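Local coordinates for BlEst2 (Bacillus licheniformis, PDB 6WPX), which probably hydrolyses ester bonds as a lipase or esterase of the alpha/beta-hydrolase clan, in a propeptide form whose C-terminal domain is autoinhibitory, at residues Lys312-His317 with Val383-Pro388; Ser215-Gly220 with Lys344-Phe349; Lys335-Phe340 with His355-Lys360. One frame throughout, in Å; residues are numbered along the deposited sequence.

Contact 1. Residues Lys312-His317 with Val383-Pro388; sequences KEITVH and VTFDSP
Thr315 and Thr384 face each other as a hydrogen-bonded antiparallel pair, and their hydroxyls meet at a short OG1-OG1 distance of 2.6 Å. In both residues OG1 sits between the backbone N and the carbonyl carbon (chi1 77° and 79°), which points the two oxygens at one another. Thr315 OG1 also bonds His317 NE2 at 2.7 Å, while a water molecule serves Thr384 OG1; the far nitrogen of the imidazole, ND1, reaches Ser356. Two backbone bonds close the pair, Thr315 N to Thr384 O and Thr384 N to Thr315 O; further on, Asp386 N bonds Glu313 O at 2.7 Å. At that end Lys312 and Glu313 both oppose Asp386, a classic beta bulge, with Lys312 N gripping Asp386 O at 2.8 Å and Glu313 N adding only a weak bond. The other side of the sheet is apolar. Ile314 CG2 lies 3.6 Å from Phe385 CD2, the two side chains running side by side, and Phe385 also makes a cation-pi contact with Arg465. Val383 CG1 touches Ile314 CB, and both side chains pack on Phe305 of the facing sheet. The pairing thus gives one ribbon two chemistries: hydrocarbon at Ile314 and Val383, and beside helix 218-224 a buried hydroxyl-imidazole chain whose polar atoms are satisfied by one another, by a water and by Ser356.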
ATOM      1  N   LYS A 312       8.872 -20.223  12.508  1.00 29.18           N
ATOM      2  CA  LYS A 312      10.139 -19.562  12.798  1.00 30.27           C
ATOM      3  C   LYS A 312       9.909 -18.258  13.556  1.00 34.13           C
ATOM      4  O   LYS A 312      10.695 -17.901  14.440  1.00 33.71           O
ATOM      5  CB  LYS A 312      10.906 -19.316  11.491  1.00 33.10           C
ATOM      6  CG  LYS A 312      12.386 -18.980  11.668  1.00 57.45           C
ATOM      7  CD  LYS A 312      13.226 -20.172  12.140  1.00 63.35           C
ATOM      8  CE  LYS A 312      14.702 -19.870  12.079  1.00 67.66           C
ATOM      9  NZ  LYS A 312      15.223 -19.938  10.687  1.00 76.39           N
ATOM     10  N   GLU A 313       8.809 -17.561  13.222  1.00 28.54           N
ATOM     11  CA  GLU A 313       8.460 -16.283  13.812  1.00 27.72           C
ATOM     12  C   GLU A 313       7.025 -15.931  13.532  1.00 29.97           C
ATOM     13  O   GLU A 313       6.493 -16.226  12.467  1.00 29.69           O
ATOM     14  CB  GLU A 313       9.346 -15.160  13.218  1.00 29.16           C
ATOM     15  CG  GLU A 313       9.263 -13.840  13.973  1.00 39.07           C
ATOM     16  CD  GLU A 313      10.103 -12.692  13.449  1.00 55.39           C
ATOM     17  OE1 GLU A 313      10.297 -12.593  12.218  1.00 57.16           O
ATOM     18  OE2 GLU A 313      10.525 -11.852  14.276  1.00 46.82           O
ATOM     19  N   ILE A 314       6.424 -15.224  14.476  1.00 25.58           N
ATOM     20  CA  ILE A 314       5.135 -14.589  14.316  1.00 22.43           C
ATOM     21  C   ILE A 314       5.355 -13.117  14.647  1.00 22.76           C
ATOM     22  O   ILE A 314       6.154 -12.795  15.523  1.00 20.62           O
ATOM     23  CB  ILE A 314       3.948 -15.211  15.140  1.00 24.18           C
ATOM     24  CG1 ILE A 314       4.247 -15.279  16.657  1.00 24.49           C
ATOM     25  CG2 ILE A 314       3.513 -16.585  14.582  1.00 25.55           C
ATOM     26  CD1 ILE A 314       3.020 -15.531  17.570  1.00 21.35           C
ATOM     27  N   THR A 315       4.657 -12.235  13.933  1.00 19.66           N
ATOM     28  CA  THR A 315       4.576 -10.816  14.275  1.00 18.60           C
ATOM     29  C   THR A 315       3.110 -10.679  14.625  1.00 22.08           C
ATOM     30  O   THR A 315       2.262 -11.311  13.983  1.00 19.74           O
ATOM     31  CB  THR A 315       5.156  -9.849  13.243  1.00 20.89           C
ATOM     32  OG1 THR A 315       4.261  -9.680  12.141  1.00 18.69           O
ATOM     33  CG2 THR A 315       6.587 -10.230  12.775  1.00 21.35           C
ATOM     34  N   VAL A 316       2.825  -9.960  15.701  1.00 19.44           N
ATOM     35  CA  VAL A 316       1.484  -9.849  16.279  1.00 18.21           C
ATOM     36  C   VAL A 316       1.166  -8.375  16.405  1.00 18.80           C
ATOM     37  O   VAL A 316       1.927  -7.625  17.006  1.00 19.39           O
ATOM     38  CB  VAL A 316       1.421 -10.595  17.646  1.00 22.23           C
ATOM     39  CG1 VAL A 316       0.008 -10.598  18.227  1.00 21.20           C
ATOM     40  CG2 VAL A 316       1.944 -12.021  17.533  1.00 22.62           C
ATOM     41  N   HIS A 317       0.071  -7.957  15.783  1.00 14.09           N
ATOM     42  CA  HIS A 317      -0.306  -6.558  15.732  1.00 14.24           C
ATOM     43  C   HIS A 317      -1.728  -6.326  16.151  1.00 19.93           C
ATOM     44  O   HIS A 317      -2.633  -6.972  15.625  1.00 19.42           O
ATOM     45  CB  HIS A 317      -0.112  -6.007  14.299  1.00 13.13           C
ATOM     46  CG  HIS A 317       1.195  -6.392  13.714  1.00 15.79           C
ATOM     47  ND1 HIS A 317       2.320  -5.612  13.899  1.00 16.82           N
ATOM     48  CD2 HIS A 317       1.537  -7.495  13.018  1.00 16.16           C
ATOM     49  CE1 HIS A 317       3.310  -6.268  13.323  1.00 15.89           C
ATOM     50  NE2 HIS A 317       2.887  -7.401  12.774  1.00 16.01           N
ATOM     51  N   VAL A 383      -1.797 -11.225  12.560  1.00 13.00           N
ATOM     52  CA  VAL A 383      -0.650 -12.071  12.867  1.00 14.55           C
ATOM     53  C   VAL A 383       0.021 -12.409  11.541  1.00 18.61           C
ATOM     54  O   VAL A 383      -0.661 -12.833  10.610  1.00 19.17           O
ATOM     55  CB  VAL A 383      -1.020 -13.361  13.656  1.00 19.16           C
ATOM     56  CG1 VAL A 383       0.228 -14.200  13.968  1.00 18.31           C
ATOM     57  CG2 VAL A 383      -1.749 -13.021  14.946  1.00 19.98           C
ATOM     58  N   THR A 384       1.341 -12.245  11.451  1.00 14.84           N
ATOM     59  CA  THR A 384       2.045 -12.711  10.255  1.00 15.69           C
ATOM     60  C   THR A 384       2.854 -13.912  10.711  1.00 21.48           C
ATOM     61  O   THR A 384       3.219 -13.987  11.881  1.00 21.25           O
ATOM     62  CB  THR A 384       2.901 -11.630   9.556  1.00 19.17           C
ATOM     63  OG1 THR A 384       4.116 -11.496  10.285  1.00 13.99           O
ATOM     64  CG2 THR A 384       2.174 -10.286   9.408  1.00 11.95           C
ATOM     65  N   PHE A 385       3.105 -14.855   9.811  1.00 20.41           N
ATOM     66  CA  PHE A 385       3.834 -16.075  10.123  1.00 21.88           C
ATOM     67  C   PHE A 385       4.991 -16.273   9.187  1.00 26.39           C
ATOM     68  O   PHE A 385       4.845 -16.153   7.958  1.00 25.51           O
ATOM     69  CB  PHE A 385       2.927 -17.315   9.988  1.00 23.59           C
ATOM     70  CG  PHE A 385       1.663 -17.313  10.821  1.00 21.76           C
ATOM     71  CD1 PHE A 385       0.546 -16.576  10.421  1.00 22.19           C
ATOM     72  CD2 PHE A 385       1.574 -18.081  11.979  1.00 23.41           C
ATOM     73  CE1 PHE A 385      -0.613 -16.567  11.190  1.00 21.63           C
ATOM     74  CE2 PHE A 385       0.402 -18.074  12.754  1.00 24.22           C
ATOM     75  CZ  PHE A 385      -0.684 -17.328  12.342  1.00 20.86           C
ATOM     76  N   ASP A 386       6.135 -16.611   9.779  1.00 22.61           N
ATOM     77  CA  ASP A 386       7.314 -17.005   9.020  1.00 23.61           C
ATOM     78  C   ASP A 386       7.300 -18.545   9.237  1.00 28.26           C
ATOM     79  O   ASP A 386       7.713 -19.043  10.283  1.00 29.30           O
ATOM     80  CB  ASP A 386       8.596 -16.348   9.558  1.00 24.38           C
ATOM     81  CG  ASP A 386       9.843 -16.751   8.773  1.00 32.63           C
ATOM     82  OD1 ASP A 386       9.733 -17.626   7.886  1.00 33.14           O
ATOM     83  OD2 ASP A 386      10.907 -16.151   9.007  1.00 36.80           O
ATOM     84  N   SER A 387       6.709 -19.265   8.293  1.00 24.93           N
ATOM     85  CA  SER A 387       6.500 -20.712   8.439  1.00 27.10           C
ATOM     86  C   SER A 387       6.518 -21.424   7.084  1.00 31.93           C
ATOM     87  O   SER A 387       6.017 -20.872   6.096  1.00 30.23           O
ATOM     88  CB  SER A 387       5.156 -20.963   9.128  1.00 28.40           C
ATOM     89  OG  SER A 387       4.729 -22.319   9.144  1.00 31.45           O
ATOM     90  N   PRO A 388       7.021 -22.674   7.025  1.00 32.02           N
ATOM     91  CA  PRO A 388       6.996 -23.416   5.749  1.00 32.89           C
ATOM     92  C   PRO A 388       5.575 -23.775   5.300  1.00 34.94           C
ATOM     93  O   PRO A 388       5.405 -24.219   4.182  1.00 33.50           O
ATOM     94  CB  PRO A 388       7.803 -24.689   6.066  1.00 37.16           C
ATOM     95  CG  PRO A 388       8.545 -24.384   7.339  1.00 42.03           C
ATOM     96  CD  PRO A 388       7.641 -23.480   8.097  1.00 35.60           C
TER
HETATM   97  O   HOH W   1       6.340 -13.298  10.702  1.00 24.74           O

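Contact 2. Residues Ser215-Gly220 with Lys344-Phe349; sequences SALFFG and KTADVF
Ala216 meets the carbonyl of Lys344, its CA 3.5 Å and its CB 3.6 Å from Lys344 O, the CA-H making a CA-H...O contact. No hydrogen bond joins the two segments, and a few methyl groups and oxygens make the contact. Ala346 CB points at the opposite loop and lies 3.8 Å from Ala216 O. Leu217, at the N-cap position of helix 218-224, has CG anti to its carbonyl carbon (chi1 -65°) and CD1 anti to CA, leaving CD2 as the branch that touches Ala346 CB at 4.2 Å and Asp347 OD1 at 4.1 Å. Asp347 CG lies between its backbone N and carbonyl carbon (chi1 58°), and the side chain crosses that of Leu217 at a slant; OD2 accepts a weak bond from Val348 N. The positive phi of Asp347 (48°) belongs to a tight turn closed by Phe349 N on Ala346 O. Thr345 OG1 donates to Phe349 O at 2.6 Å from above the carbonyl plane, and Ser215 to Phe218 form a type I turn. Asp347, Val348 and Phe349 reach helix 152-157 of the PGAP1-like alpha/beta region, while Phe219 and Phe349 pack on Leu319 of strand 313-320; the link between strands 341-344 and 353-360 thus lies against both helices.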
ATOM      1  N   SER A 215       8.793   1.774  15.339  1.00 26.62           N
ATOM      2  CA  SER A 215       8.533   2.915  14.446  1.00 26.44           C
ATOM      3  C   SER A 215       7.290   2.737  13.570  1.00 29.17           C
ATOM      4  O   SER A 215       6.800   1.618  13.423  1.00 29.45           O
ATOM      5  CB  SER A 215       9.767   3.238  13.603  1.00 29.49           C
ATOM      6  OG  SER A 215      10.007   2.249  12.614  1.00 37.28           O
ATOM      7  N   ALA A 216       6.805   3.836  12.969  1.00 25.48           N
ATOM      8  CA  ALA A 216       5.591   3.902  12.147  1.00 25.66           C
ATOM      9  C   ALA A 216       5.538   2.986  10.911  1.00 30.60           C
ATOM     10  O   ALA A 216       4.448   2.796  10.376  1.00 32.09           O
ATOM     11  CB  ALA A 216       5.328   5.335  11.718  1.00 26.76           C
ATOM     12  N   LEU A 217       6.666   2.470  10.419  1.00 23.05           N
ATOM     13  CA  LEU A 217       6.587   1.599   9.221  1.00 18.69           C
ATOM     14  C   LEU A 217       6.978   0.153   9.527  1.00 20.52           C
ATOM     15  O   LEU A 217       7.231  -0.629   8.608  1.00 19.10           O
ATOM     16  CB  LEU A 217       7.418   2.183   8.049  1.00 16.78           C
ATOM     17  CG  LEU A 217       6.950   3.532   7.458  1.00 19.91           C
ATOM     18  CD1 LEU A 217       8.077   4.180   6.622  1.00 19.76           C
ATOM     19  CD2 LEU A 217       5.712   3.354   6.589  1.00 18.41           C
ATOM     20  N   PHE A 218       7.008  -0.204  10.807  1.00 17.01           N
ATOM     21  CA  PHE A 218       7.279  -1.601  11.208  1.00 15.89           C
ATOM     22  C   PHE A 218       6.095  -2.481  10.773  1.00 17.17           C
ATOM     23  O   PHE A 218       6.311  -3.399  10.018  1.00 14.52           O
ATOM     24  CB  PHE A 218       7.518  -1.760  12.706  1.00 17.38           C
ATOM     25  CG  PHE A 218       7.856  -3.182  13.057  1.00 19.51           C
ATOM     26  CD1 PHE A 218       9.041  -3.751  12.631  1.00 23.49           C
ATOM     27  CD2 PHE A 218       6.965  -3.982  13.748  1.00 21.08           C
ATOM     28  CE1 PHE A 218       9.348  -5.064  12.935  1.00 24.74           C
ATOM     29  CE2 PHE A 218       7.276  -5.291  14.065  1.00 23.25           C
ATOM     30  CZ  PHE A 218       8.461  -5.830  13.647  1.00 22.96           C
ATOM     31  N   PHE A 219       4.890  -2.176  11.256  1.00 15.83           N
ATOM     32  CA  PHE A 219       3.682  -2.952  10.883  1.00 15.45           C
ATOM     33  C   PHE A 219       3.551  -3.044   9.360  1.00 15.89           C
ATOM     34  O   PHE A 219       3.477  -4.127   8.879  1.00 13.26           O
ATOM     35  CB  PHE A 219       2.379  -2.426  11.480  1.00 17.43           C
ATOM     36  CG  PHE A 219       1.178  -2.941  10.728  1.00 18.48           C
ATOM     37  CD1 PHE A 219       0.815  -4.272  10.801  1.00 18.09           C
ATOM     38  CD2 PHE A 219       0.449  -2.110   9.895  1.00 17.96           C
ATOM     39  CE1 PHE A 219      -0.260  -4.750  10.075  1.00 17.76           C
ATOM     40  CE2 PHE A 219      -0.635  -2.593   9.184  1.00 18.85           C
ATOM     41  CZ  PHE A 219      -0.983  -3.916   9.269  1.00 16.42           C
ATOM     42  N   GLY A 220       3.502  -1.908   8.665  1.00 12.14           N
ATOM     43  CA  GLY A 220       3.402  -1.895   7.200  1.00 10.38           C
ATOM     44  C   GLY A 220       4.479  -2.758   6.556  1.00 15.89           C
ATOM     45  O   GLY A 220       4.178  -3.477   5.656  1.00 15.71           O
ATOM     46  N   LYS A 344       2.489   4.868  15.754  1.00 30.37           N
ATOM     47  CA  LYS A 344       1.369   5.407  15.004  1.00 29.46           C
ATOM     48  C   LYS A 344       1.307   4.561  13.720  1.00 32.92           C
ATOM     49  O   LYS A 344       2.322   4.008  13.303  1.00 31.34           O
ATOM     50  CB  LYS A 344       1.641   6.870  14.608  1.00 32.44           C
ATOM     51  CG  LYS A 344       1.561   7.869  15.744  1.00 46.40           C
ATOM     52  CD  LYS A 344       1.697   9.272  15.186  1.00 50.61           C
ATOM     53  CE  LYS A 344       1.669  10.319  16.264  1.00 63.17           C
ATOM     54  NZ  LYS A 344       1.768  11.688  15.690  1.00 71.53           N
ATOM     55  N   THR A 345       0.142   4.455  13.093  1.00 30.17           N
ATOM     56  CA  THR A 345       0.083   3.774  11.801  1.00 29.58           C
ATOM     57  C   THR A 345       0.366   4.844  10.748  1.00 35.03           C
ATOM     58  O   THR A 345       0.382   6.030  11.079  1.00 36.39           O
ATOM     59  CB  THR A 345      -1.211   2.987  11.611  1.00 29.99           C
ATOM     60  OG1 THR A 345      -2.286   3.785  12.059  1.00 29.10           O
ATOM     61  CG2 THR A 345      -1.205   1.683  12.369  1.00 30.31           C
ATOM     62  N   ALA A 346       0.605   4.455   9.515  1.00 30.98           N
ATOM     63  CA  ALA A 346       0.989   5.481   8.531  1.00 30.33           C
ATOM     64  C   ALA A 346       0.232   5.276   7.224  1.00 33.38           C
ATOM     65  O   ALA A 346      -0.472   4.294   7.113  1.00 32.60           O
ATOM     66  CB  ALA A 346       2.461   5.360   8.319  1.00 30.86           C
ATOM     67  N   ASP A 347       0.416   6.201   6.284  1.00 30.65           N
ATOM     68  CA  ASP A 347      -0.181   6.136   4.922  1.00 29.26           C
ATOM     69  C   ASP A 347      -1.677   5.796   4.997  1.00 29.46           C
ATOM     70  O   ASP A 347      -2.436   6.523   5.620  1.00 27.16           O
ATOM     71  CB  ASP A 347       0.672   5.316   3.929  1.00 31.52           C
ATOM     72  CG  ASP A 347       1.017   3.842   4.229  1.00 44.86           C
ATOM     73  OD1 ASP A 347       2.005   3.594   4.931  1.00 48.73           O
ATOM     74  OD2 ASP A 347       0.295   2.956   3.739  1.00 35.66           O
ATOM     75  N   VAL A 348      -2.051   4.731   4.313  1.00 26.22           N
ATOM     76  CA  VAL A 348      -3.415   4.163   4.243  1.00 25.53           C
ATOM     77  C   VAL A 348      -4.033   4.083   5.637  1.00 28.97           C
ATOM     78  O   VAL A 348      -5.209   4.332   5.716  1.00 28.29           O
ATOM     79  CB  VAL A 348      -3.326   2.810   3.535  1.00 28.12           C
ATOM     80  CG1 VAL A 348      -4.523   1.938   3.806  1.00 27.40           C
ATOM     81  CG2 VAL A 348      -3.106   3.021   2.056  1.00 27.41           C
ATOM     82  N   PHE A 349      -3.250   3.753   6.668  1.00 25.91           N
ATOM     83  CA  PHE A 349      -3.821   3.675   8.012  1.00 26.04           C
ATOM     84  C   PHE A 349      -3.458   4.908   8.870  1.00 31.87           C
ATOM     85  O   PHE A 349      -3.603   4.855  10.093  1.00 33.16           O
ATOM     86  CB  PHE A 349      -3.421   2.357   8.717  1.00 26.95           C
ATOM     87  CG  PHE A 349      -4.127   1.123   8.200  1.00 26.92           C
ATOM     88  CD1 PHE A 349      -3.596   0.385   7.152  1.00 27.41           C
ATOM     89  CD2 PHE A 349      -5.317   0.699   8.767  1.00 28.18           C
ATOM     90  CE1 PHE A 349      -4.257  -0.758   6.674  1.00 30.27           C
ATOM     91  CE2 PHE A 349      -5.980  -0.443   8.285  1.00 29.32           C
ATOM     92  CZ  PHE A 349      -5.439  -1.169   7.254  1.00 28.38           C
TER

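Contact 3. Residues Lys335-Phe340 with His355-Lys360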
ATOM      1  N   LYS A 335       1.244 -18.568  29.669  1.00 34.08           N
ATOM      2  CA  LYS A 335       2.297 -17.612  30.000  1.00 34.78           C
ATOM      3  C   LYS A 335       2.054 -16.287  29.271  1.00 40.03           C
ATOM      4  O   LYS A 335       1.951 -16.275  28.037  1.00 37.25           O
ATOM      5  CB  LYS A 335       3.693 -18.175  29.704  1.00 37.85           C
ATOM      6  CG  LYS A 335       4.779 -17.569  30.586  1.00 45.58           C
ATOM      7  CD  LYS A 335       6.171 -18.027  30.185  1.00 52.41           C
ATOM      8  CE  LYS A 335       6.860 -17.014  29.310  1.00 65.77           C
ATOM      9  NZ  LYS A 335       8.289 -17.361  29.079  1.00 75.81           N
ATOM     10  N   PRO A 336       1.914 -15.169  30.014  1.00 39.62           N
ATOM     11  CA  PRO A 336       1.666 -13.892  29.341  1.00 39.41           C
ATOM     12  C   PRO A 336       2.923 -13.263  28.750  1.00 45.89           C
ATOM     13  O   PRO A 336       4.043 -13.642  29.074  1.00 45.80           O
ATOM     14  CB  PRO A 336       1.005 -13.037  30.429  1.00 41.96           C
ATOM     15  CG  PRO A 336       1.541 -13.585  31.714  1.00 47.84           C
ATOM     16  CD  PRO A 336       2.005 -14.998  31.481  1.00 43.27           C
ATOM     17  N   PHE A 337       2.700 -12.307  27.856  1.00 44.82           N
ATOM     18  CA  PHE A 337       3.665 -11.495  27.126  1.00 45.37           C
ATOM     19  C   PHE A 337       3.012 -10.103  27.000  1.00 51.15           C
ATOM     20  O   PHE A 337       1.879  -9.969  26.503  1.00 49.10           O
ATOM     21  CB  PHE A 337       3.926 -12.106  25.738  1.00 46.28           C
ATOM     22  CG  PHE A 337       5.028 -11.454  24.933  1.00 47.90           C
ATOM     23  CD1 PHE A 337       4.778 -10.315  24.161  1.00 50.64           C
ATOM     24  CD2 PHE A 337       6.303 -12.005  24.899  1.00 50.08           C
ATOM     25  CE1 PHE A 337       5.805  -9.712  23.410  1.00 50.82           C
ATOM     26  CE2 PHE A 337       7.322 -11.411  24.134  1.00 52.25           C
ATOM     27  CZ  PHE A 337       7.062 -10.276  23.387  1.00 49.44           C
ATOM     28  N   LYS A 338       3.701  -9.085  27.520  1.00 49.87           N
ATOM     29  CA  LYS A 338       3.220  -7.704  27.500  1.00 49.81           C
ATOM     30  C   LYS A 338       4.254  -6.775  26.860  1.00 53.43           C
ATOM     31  O   LYS A 338       4.056  -5.561  26.837  1.00 54.74           O
ATOM     32  CB  LYS A 338       2.795  -7.241  28.906  1.00 53.56           C
ATOM     33  CG  LYS A 338       1.489  -7.870  29.387  1.00 68.16           C
ATOM     34  CD  LYS A 338       1.036  -7.352  30.750  1.00 79.90           C
ATOM     35  CE  LYS A 338       1.547  -8.182  31.910  1.00 92.56           C
ATOM     36  NZ  LYS A 338       0.839  -9.487  32.030  1.00101.44           N
ATOM     37  N   ASP A 339       5.331  -7.357  26.288  1.00 48.44           N
ATOM     38  CA  ASP A 339       6.420  -6.632  25.632  1.00 47.95           C
ATOM     39  C   ASP A 339       6.060  -6.172  24.198  1.00 44.69           C
ATOM     40  O   ASP A 339       6.711  -6.536  23.204  1.00 43.55           O
ATOM     41  CB  ASP A 339       7.731  -7.447  25.673  1.00 51.68           C
ATOM     42  CG  ASP A 339       8.970  -6.576  25.540  1.00 68.58           C
ATOM     43  OD1 ASP A 339       9.270  -5.821  26.495  1.00 70.01           O
ATOM     44  OD2 ASP A 339       9.631  -6.632  24.468  1.00 76.74           O
ATOM     45  N   PHE A 340       4.992  -5.378  24.115  1.00 36.99           N
ATOM     46  CA  PHE A 340       4.508  -4.817  22.864  1.00 34.07           C
ATOM     47  C   PHE A 340       5.006  -3.400  22.725  1.00 38.15           C
ATOM     48  O   PHE A 340       4.995  -2.637  23.700  1.00 38.83           O
ATOM     49  CB  PHE A 340       2.969  -4.818  22.828  1.00 34.23           C
ATOM     50  CG  PHE A 340       2.336  -6.111  22.379  1.00 34.12           C
ATOM     51  CD1 PHE A 340       2.096  -7.137  23.285  1.00 37.57           C
ATOM     52  CD2 PHE A 340       1.932  -6.284  21.058  1.00 34.06           C
ATOM     53  CE1 PHE A 340       1.489  -8.326  22.873  1.00 38.07           C
ATOM     54  CE2 PHE A 340       1.327  -7.477  20.638  1.00 35.81           C
ATOM     55  CZ  PHE A 340       1.115  -8.491  21.546  1.00 35.25           C
ATOM     56  N   HIS A 355      -0.037  -1.725  18.241  1.00 20.90           N
ATOM     57  CA  HIS A 355       0.762  -2.373  19.267  1.00 21.66           C
ATOM     58  C   HIS A 355       1.345  -3.582  18.568  1.00 24.11           C
ATOM     59  O   HIS A 355       0.587  -4.398  18.019  1.00 22.86           O
ATOM     60  CB  HIS A 355      -0.100  -2.838  20.440  1.00 23.27           C
ATOM     61  CG  HIS A 355      -0.911  -1.763  21.075  1.00 28.57           C
ATOM     62  ND1 HIS A 355      -0.523  -1.184  22.266  1.00 32.43           N
ATOM     63  CD2 HIS A 355      -2.089  -1.226  20.688  1.00 31.39           C
ATOM     64  CE1 HIS A 355      -1.473  -0.315  22.572  1.00 33.04           C
ATOM     65  NE2 HIS A 355      -2.432  -0.293  21.644  1.00 32.56           N
ATOM     66  N   SER A 356       2.674  -3.698  18.548  1.00 19.77           N
ATOM     67  CA  SER A 356       3.300  -4.818  17.868  1.00 18.23           C
ATOM     68  C   SER A 356       4.247  -5.600  18.726  1.00 26.11           C
ATOM     69  O   SER A 356       4.833  -5.082  19.683  1.00 26.37           O
ATOM     70  CB  SER A 356       4.040  -4.364  16.618  1.00 18.98           C
ATOM     71  OG  SER A 356       3.155  -3.712  15.728  1.00 19.66           O
ATOM     72  N   ALA A 357       4.416  -6.871  18.344  1.00 22.49           N
ATOM     73  CA  ALA A 357       5.353  -7.788  18.983  1.00 23.99           C
ATOM     74  C   ALA A 357       5.844  -8.768  17.930  1.00 28.83           C
ATOM     75  O   ALA A 357       5.166  -9.008  16.930  1.00 26.94           O
ATOM     76  CB  ALA A 357       4.689  -8.542  20.137  1.00 24.58           C
ATOM     77  N   ALA A 358       7.042  -9.287  18.142  1.00 28.19           N
ATOM     78  CA  ALA A 358       7.653 -10.289  17.288  1.00 29.09           C
ATOM     79  C   ALA A 358       8.158 -11.387  18.218  1.00 34.95           C
ATOM     80  O   ALA A 358       8.880 -11.108  19.188  1.00 35.98           O
ATOM     81  CB  ALA A 358       8.790  -9.688  16.472  1.00 29.94           C
ATOM     82  N   ILE A 359       7.689 -12.623  17.981  1.00 31.48           N
ATOM     83  CA  ILE A 359       8.034 -13.786  18.797  1.00 32.51           C
ATOM     84  C   ILE A 359       8.782 -14.789  17.942  1.00 34.40           C
ATOM     85  O   ILE A 359       8.228 -15.320  16.972  1.00 30.65           O
ATOM     86  CB  ILE A 359       6.800 -14.427  19.511  1.00 35.78           C
ATOM     87  CG1 ILE A 359       6.118 -13.463  20.497  1.00 36.81           C
ATOM     88  CG2 ILE A 359       7.158 -15.738  20.216  1.00 38.00           C
ATOM     89  CD1 ILE A 359       4.928 -12.730  19.907  1.00 44.08           C
ATOM     90  N   LYS A 360      10.039 -15.061  18.324  1.00 31.64           N
ATOM     91  CA  LYS A 360      10.883 -16.043  17.641  1.00 31.73           C
ATOM     92  C   LYS A 360      10.454 -17.417  18.116  1.00 34.27           C
ATOM     93  O   LYS A 360      10.120 -17.583  19.299  1.00 34.71           O
ATOM     94  CB  LYS A 360      12.366 -15.805  17.978  1.00 34.45           C
ATOM     95  CG  LYS A 360      12.910 -14.432  17.560  1.00 45.69           C
ATOM     96  CD  LYS A 360      14.064 -13.963  18.492  1.00 55.59           C
ATOM     97  CE  LYS A 360      15.436 -13.978  17.851  1.00 63.55           C
ATOM     98  NZ  LYS A 360      16.519 -13.647  18.825  1.00 65.16           N
TER
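Ala357 supplies the bump and two phenylalanines the hollow. Its CB rises from strand 353-360 under the ring of Phe340, 3.7 Å from the centroid and 17° off the normal, a CH-pi contact made over the face but shifted toward the rim, nearest CE2. The same methyl carbon lies 3.7 Å from Phe337 CE1, which it approaches obliquely. Phe337 CB points toward the strand and CG lies anti to the backbone N (chi1 -173°); one face of that ring receives CG1 of Ile359 at 4.3 Å from CE2. The alanine methyl sits in the corner formed by the two rings, and the isoleucine fills the step beyond it.

The setting is a beta sandwich. Phe337 belongs to strand 336-337 at the border of the four-stranded sheet, whereas Phe340 leads into strand 341-344 at the border of the five-stranded one, so the segment 335-340 changes sheets as it passes over strand 353-360. An inverse gamma turn centred on Asp339 makes the corner, closed by a weak bond from Phe340 N to Lys338 O.

The edge of the Phe340 ring rests on backbone: CD2 comes within 3.4 Å of Ser356 C, Ser356 N lies at the ring edge in its plane, and His355 CB lies 4.0 Å from CD2. Phe340 CA makes a CA-H...O contact of 3.2 Å with Ser356 O. Ile327, Leu329 and Ile369 of the facing sheet also pack against Phe340.

In the fold
Contacts 1 and 3 share one five-stranded sheet through the adjacent strands 313-320 and 353-360, their centres about 12 Å apart. Val316 N and Ala357 O, 2.8 Å apart, join the strands, and His317 ND1 bonds Ser356 OG at 2.8 Å. Contact 2 lies about 18 Å, centre to centre, from each of the others and closer to the middle of the chain. It meets contact 1 where the rings of His317 and Phe219 pack edge-to-face, with His317 CG 3.6 Å from Phe219 CD1, and it brushes contact 3 where Phe218 CD2 approaches Ser356 CB. Contact 1 is within the sheet, contact 3 packs against the face toward the second sheet of the sandwich, and helix 218-224 of contact 2 covers the other face.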